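Long-range contact in polysaccharide deacetylase (Bacillus anthracis, PDB 2J13), which probably removes acetyl groups from peptidoglycan or a related cell-wall polysaccharide, as a zinc-binding family 4 carbohydrate esterase of the NodB type: residues A[38-50]-A[163-177]. Numbering follows the deposited sequence.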
loop_
_atom_site.group_PDB
_atom_site.type_symbol
_atom_site.label_atom_id
_atom_site.label_comp_id
_atom_site.label_asym_id
_atom_site.label_seq_id
_atom_site.Cartn_x
_atom_site.Cartn_y
_atom_site.Cartn_z
ATOM N N THR A 38 13.035 7.658 -9.493
ATOM C CA THR A 38 12.805 8.870 -8.705
ATOM C C THR A 38 12.039 9.944 -9.470
ATOM O O THR A 38 11.012 10.428 -8.985
ATOM C CB THR A 38 14.148 9.469 -8.192
ATOM O OG1 THR A 38 14.873 8.444 -7.505
ATOM C CG2 THR A 38 13.909 10.644 -7.248
ATOM N N ASP A 39 12.508 10.324 -10.660
ATOM C CA ASP A 39 11.799 11.381 -11.380
ATOM C C ASP A 39 10.483 10.888 -12.010
ATOM O O ASP A 39 9.549 11.674 -12.122
ATOM C CB ASP A 39 12.658 12.115 -12.406
ATOM C CG ASP A 39 12.250 13.595 -12.557
ATOM O OD1 ASP A 39 11.366 14.078 -11.794
ATOM O OD2 ASP A 39 12.805 14.285 -13.446
ATOM N N LEU A 40 10.401 9.624 -12.421
ATOM C CA LEU A 40 9.094 9.094 -12.898
ATOM C C LEU A 40 8.051 9.249 -11.794
ATOM O O LEU A 40 6.922 9.703 -12.047
ATOM C CB LEU A 40 9.174 7.632 -13.354
ATOM C CG LEU A 40 9.641 7.304 -14.777
ATOM C CD1 LEU A 40 9.947 5.837 -14.961
ATOM C CD2 LEU A 40 8.596 7.758 -15.822
ATOM N N LEU A 41 8.419 8.888 -10.559
ATOM C CA LEU A 41 7.475 8.997 -9.437
ATOM C C LEU A 41 7.165 10.447 -9.087
ATOM O O LEU A 41 6.020 10.833 -8.896
ATOM C CB LEU A 41 8.022 8.263 -8.193
ATOM C CG LEU A 41 7.793 6.765 -8.069
ATOM C CD1 LEU A 41 8.403 5.966 -9.196
ATOM C CD2 LEU A 41 8.341 6.280 -6.706
ATOM N N GLN A 42 8.209 11.253 -8.979
ATOM C CA GLN A 42 8.067 12.661 -8.671
ATOM C C GLN A 42 7.069 13.407 -9.590
ATOM O O GLN A 42 6.199 14.129 -9.106
ATOM C CB GLN A 42 9.461 13.306 -8.746
ATOM C CG GLN A 42 9.514 14.786 -8.454
ATOM C CD GLN A 42 10.898 15.376 -8.746
ATOM O OE1 GLN A 42 11.882 14.643 -8.953
ATOM N NE2 GLN A 42 10.975 16.709 -8.773
ATOM N N LYS A 43 7.184 13.211 -10.901
ATOM C CA LYS A 43 6.334 13.924 -11.867
ATOM C C LYS A 43 4.929 13.317 -12.020
ATOM O O LYS A 43 4.036 13.941 -12.610
ATOM C CB LYS A 43 6.969 13.945 -13.260
ATOM C CG LYS A 43 8.452 14.328 -13.350
ATOM C CD LYS A 43 8.873 14.327 -14.830
ATOM C CE LYS A 43 10.192 13.610 -15.102
ATOM N NZ LYS A 43 10.160 12.128 -14.905
ATOM N N ASN A 44 4.732 12.105 -11.505
ATOM C CA ASN A 44 3.485 11.370 -11.738
ATOM C C ASN A 44 2.837 10.848 -10.460
ATOM O O ASN A 44 2.319 9.739 -10.461
ATOM C CB ASN A 44 3.755 10.214 -12.691
ATOM C CG ASN A 44 4.287 10.670 -14.036
ATOM O OD1 ASN A 44 3.531 11.171 -14.870
ATOM N ND2 ASN A 44 5.579 10.460 -14.274
ATOM N N GLY A 45 2.891 11.646 -9.395
ATOM C CA GLY A 45 2.070 11.454 -8.217
ATOM C C GLY A 45 2.459 10.230 -7.416
ATOM O O GLY A 45 1.600 9.585 -6.791
ATOM N N GLY A 46 3.741 9.875 -7.446
ATOM C CA GLY A 46 4.195 8.637 -6.780
ATOM C C GLY A 46 5.130 8.958 -5.635
ATOM O O GLY A 46 5.751 10.046 -5.573
ATOM N N PHE A 47 5.185 8.049 -4.676
ATOM C CA PHE A 47 6.194 8.138 -3.615
ATOM C C PHE A 47 6.537 6.762 -3.109
ATOM O O PHE A 47 5.771 5.812 -3.290
ATOM C CB PHE A 47 5.780 9.110 -2.502
ATOM C CG PHE A 47 4.478 8.807 -1.835
ATOM C CD1 PHE A 47 4.407 7.909 -0.786
ATOM C CD2 PHE A 47 3.318 9.473 -2.206
ATOM C CE1 PHE A 47 3.199 7.658 -0.158
ATOM C CE2 PHE A 47 2.110 9.207 -1.576
ATOM C CZ PHE A 47 2.047 8.305 -0.553
ATOM N N TYR A 48 7.715 6.647 -2.498
ATOM C CA TYR A 48 8.170 5.402 -1.904
ATOM C C TYR A 48 8.784 5.610 -0.522
ATOM O O TYR A 48 9.071 4.623 0.152
ATOM C CB TYR A 48 9.131 4.638 -2.806
ATOM C CG TYR A 48 10.543 5.196 -2.839
ATOM C CD1 TYR A 48 10.820 6.342 -3.563
ATOM C CD2 TYR A 48 11.565 4.584 -2.153
ATOM C CE1 TYR A 48 12.125 6.872 -3.632
ATOM C CE2 TYR A 48 12.874 5.110 -2.202
ATOM C CZ TYR A 48 13.128 6.236 -2.929
ATOM O OH TYR A 48 14.427 6.738 -2.978
ATOM N N LEU A 49 8.912 6.867 -0.113
ATOM C CA LEU A 49 9.492 7.269 1.172
ATOM C C LEU A 49 8.749 8.485 1.674
ATOM O O LEU A 49 8.185 9.270 0.870
ATOM C CB LEU A 49 10.941 7.713 1.005
ATOM C CG LEU A 49 12.111 6.776 0.946
ATOM C CD1 LEU A 49 13.317 7.647 0.598
ATOM C CD2 LEU A 49 12.292 6.035 2.257
ATOM N N GLY A 50 8.749 8.667 2.986
ATOM C CA GLY A 50 8.284 9.904 3.597
ATOM C C GLY A 50 9.476 10.824 3.853
ATOM O O GLY A 50 10.534 10.656 3.280
ATOM N N LEU A 163 1.497 5.170 -14.343
ATOM C CA LEU A 163 1.633 6.172 -13.300
ATOM C C LEU A 163 0.802 7.394 -13.597
ATOM O O LEU A 163 0.031 7.863 -12.766
ATOM C CB LEU A 163 3.115 6.563 -13.127
ATOM C CG LEU A 163 4.041 5.484 -12.643
ATOM C CD1 LEU A 163 5.514 5.972 -12.686
ATOM C CD2 LEU A 163 3.659 4.999 -11.207
ATOM N N ALA A 164 0.908 7.911 -14.817
ATOM C CA ALA A 164 0.189 9.116 -15.178
ATOM C C ALA A 164 -1.346 8.904 -15.215
ATOM O O ALA A 164 -2.080 9.753 -14.776
ATOM C CB ALA A 164 0.713 9.672 -16.517
ATOM N N LEU A 165 -1.794 7.761 -15.715
ATOM C CA LEU A 165 -3.235 7.440 -15.764
ATOM C C LEU A 165 -3.803 7.293 -14.360
ATOM O O LEU A 165 -4.911 7.764 -14.064
ATOM C CB LEU A 165 -3.478 6.161 -16.558
ATOM C CG LEU A 165 -3.148 6.166 -18.057
ATOM C CD1 LEU A 165 -3.363 4.784 -18.627
ATOM C CD2 LEU A 165 -3.957 7.211 -18.805
ATOM N N THR A 166 -3.032 6.671 -13.484
ATOM C CA THR A 166 -3.446 6.510 -12.079
ATOM C C THR A 166 -3.590 7.870 -11.378
ATOM O O THR A 166 -4.586 8.113 -10.718
ATOM C CB THR A 166 -2.442 5.573 -11.359
ATOM O OG1 THR A 166 -2.439 4.294 -12.047
ATOM C CG2 THR A 166 -2.802 5.397 -9.838
ATOM N N LYS A 167 -2.609 8.760 -11.522
ATOM C CA LYS A 167 -2.683 10.112 -10.985
ATOM C C LYS A 167 -3.863 10.905 -11.547
ATOM O O LYS A 167 -4.546 11.619 -10.819
ATOM C CB LYS A 167 -1.384 10.874 -11.277
ATOM C CG LYS A 167 -1.369 12.332 -10.878
ATOM C CD LYS A 167 -0.028 12.944 -11.306
ATOM C CE LYS A 167 -0.033 14.455 -11.384
ATOM N NZ LYS A 167 1.351 14.921 -11.810
ATOM N N GLU A 168 -4.075 10.790 -12.847
ATOM C CA GLU A 168 -5.162 11.491 -13.522
ATOM C C GLU A 168 -6.512 11.087 -12.952
ATOM O O GLU A 168 -7.434 11.920 -12.875
ATOM C CB GLU A 168 -5.071 11.152 -15.011
ATOM C CG GLU A 168 -6.071 11.793 -15.948
ATOM C CD GLU A 168 -5.964 11.163 -17.354
ATOM O OE1 GLU A 168 -4.814 10.898 -17.810
ATOM O OE2 GLU A 168 -7.017 10.908 -17.989
ATOM N N MET A 169 -6.637 9.823 -12.546
ATOM C CA MET A 169 -7.863 9.327 -11.904
ATOM C C MET A 169 -8.008 9.746 -10.438
ATOM O O MET A 169 -9.021 9.472 -9.829
ATOM C CB MET A 169 -7.959 7.813 -12.036
ATOM C CG MET A 169 -8.016 7.311 -13.482
ATOM S SD MET A 169 -8.166 5.552 -13.574
ATOM C CE MET A 169 -9.756 5.273 -12.781
ATOM N N GLY A 170 -6.992 10.411 -9.889
ATOM C CA GLY A 170 -7.062 11.018 -8.579
ATOM C C GLY A 170 -6.368 10.224 -7.489
ATOM O O GLY A 170 -6.612 10.473 -6.296
ATOM N N TYR A 171 -5.491 9.304 -7.879
ATOM C CA TYR A 171 -4.751 8.471 -6.915
ATOM C C TYR A 171 -3.278 8.790 -6.833
ATOM O O TYR A 171 -2.664 9.152 -7.831
ATOM C CB TYR A 171 -4.873 7.003 -7.318
ATOM C CG TYR A 171 -6.298 6.526 -7.452
ATOM C CD1 TYR A 171 -7.048 6.221 -6.324
ATOM C CD2 TYR A 171 -6.850 6.310 -8.708
ATOM C CE1 TYR A 171 -8.368 5.759 -6.436
ATOM C CE2 TYR A 171 -8.157 5.843 -8.846
ATOM C CZ TYR A 171 -8.906 5.558 -7.710
ATOM O OH TYR A 171 -10.204 5.115 -7.846
ATOM N N TYR A 172 -2.722 8.629 -5.629
ATOM C CA TYR A 172 -1.267 8.475 -5.471
ATOM C C TYR A 172 -0.832 7.056 -5.834
ATOM O O TYR A 172 -1.486 6.051 -5.502
ATOM C CB TYR A 172 -0.817 8.732 -4.048
ATOM C CG TYR A 172 -1.071 10.120 -3.516
ATOM C CD1 TYR A 172 -0.176 11.145 -3.761
ATOM C CD2 TYR A 172 -2.183 10.387 -2.740
ATOM C CE1 TYR A 172 -0.396 12.415 -3.223
ATOM C CE2 TYR A 172 -2.417 11.647 -2.206
ATOM C CZ TYR A 172 -1.535 12.649 -2.461
ATOM O OH TYR A 172 -1.781 13.894 -1.923
ATOM N N ASN A 173 0.350 6.977 -6.422
ATOM C CA ASN A 173 1.005 5.727 -6.709
ATOM C C ASN A 173 1.973 5.474 -5.531
ATOM O O ASN A 173 2.990 6.169 -5.406
ATOM C CB ASN A 173 1.840 5.890 -7.967
ATOM C CG ASN A 173 0.990 6.028 -9.248
ATOM O OD1 ASN A 173 0.426 5.039 -9.723
ATOM N ND2 ASN A 173 0.924 7.252 -9.815
ATOM N N VAL A 174 1.684 4.458 -4.737
ATOM C CA VAL A 174 2.405 4.230 -3.482
ATOM C C VAL A 174 3.225 2.962 -3.591
ATOM O O VAL A 174 2.680 1.855 -3.663
ATOM C CB VAL A 174 1.458 4.130 -2.291
ATOM C CG1 VAL A 174 2.281 3.989 -1.010
ATOM C CG2 VAL A 174 0.525 5.334 -2.213
ATOM N N PHE A 175 4.555 3.127 -3.614
ATOM C CA PHE A 175 5.471 2.002 -3.656
ATOM C C PHE A 175 5.982 1.725 -2.251
ATOM O O PHE A 175 5.217 1.899 -1.325
ATOM C CB PHE A 175 6.551 2.275 -4.704
ATOM C CG PHE A 175 6.001 2.276 -6.092
ATOM C CD1 PHE A 175 5.821 1.096 -6.772
ATOM C CD2 PHE A 175 5.622 3.439 -6.679
ATOM C CE1 PHE A 175 5.285 1.094 -8.055
ATOM C CE2 PHE A 175 5.100 3.443 -7.975
ATOM C CZ PHE A 175 4.936 2.270 -8.634
ATOM N N TRP A 176 7.233 1.331 -2.073
ATOM C CA TRP A 176 7.756 0.998 -0.722
ATOM C C TRP A 176 9.252 1.164 -0.727
ATOM O O TRP A 176 9.865 1.212 -1.791
ATOM C CB TRP A 176 7.395 -0.433 -0.304
ATOM C CG TRP A 176 7.899 -1.499 -1.192
ATOM C CD1 TRP A 176 9.059 -2.196 -1.091
ATOM C CD2 TRP A 176 7.247 -1.988 -2.376
ATOM N NE1 TRP A 176 9.172 -3.102 -2.117
ATOM C CE2 TRP A 176 8.072 -2.988 -2.929
ATOM C CE3 TRP A 176 6.049 -1.671 -3.022
ATOM C CZ2 TRP A 176 7.735 -3.670 -4.097
ATOM C CZ3 TRP A 176 5.728 -2.348 -4.167
ATOM C CH2 TRP A 176 6.558 -3.328 -4.700
ATOM N N SER A 177 9.838 1.209 0.454
ATOM C CA SER A 177 11.301 1.262 0.548
ATOM C C SER A 177 11.965 0.046 1.163
ATOM O O SER A 177 13.177 -0.203 0.918
ATOM C CB SER A 177 11.734 2.548 1.234
ATOM O OG SER A 177 11.396 2.537 2.599
HETATM O O HOH W 1 3.197 14.444 -9.316
HETATM O O HOH W 2 1.348 12.955 -14.641
#
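Two helix-turn-strand units lie side by side here, and their strands 46-47 and 172-174 pair in parallel within a small three-stranded sheet. Three backbone bonds define the ladder. Asn173 N donates to Gly45 O (2.9 Å, N-H...O 167°). Phe47 N donates to Asn173 O at 3.0 Å, and Phe175 N to Phe47 O at 3.0 Å. Asn173 thus uses both its N-H and its C=O on the neighbouring strand.

Its side chain ties the strand to helix 160-168 and to the residue that follows helix 35-43. With CG beside the backbone N (chi1 -71°), ND2 donates to Leu163 O, 3.1 Å away and close to the plane of the Asn173 side-chain amide, and more weakly to Asn44 O. Leu163 O also accepts from Lys167 N, so two donors grip it. Lys167, extended from CG onward, lays CD against the peptide of Asn44 and Gly45, and NZ reaches Lys43 O (3.0 Å) from above the carbonyl plane. A water joins NZ to Gln42 O and Gly45 N. Asn44 is held from its own helix by ND2 to Leu40 O (2.7 Å), in the carbonyl plane on a lone pair, while CB packs on Leu163 CB.

Phe47 and Val174 share one face of the sheet. Phe47 CZ meets Val174 CG2 at 3.7 Å, and the ring turns its edge to the face of Tyr172, planes at 63°. On the other side, Leu41 CD2 touches Phe175 CD2 (3.9 Å).

Strand 150-151 flanks 172-174 opposite 46-47; helix 238-243 packs on Phe47, Tyr172 and Val174, whereas Trp20 stacks on Phe175.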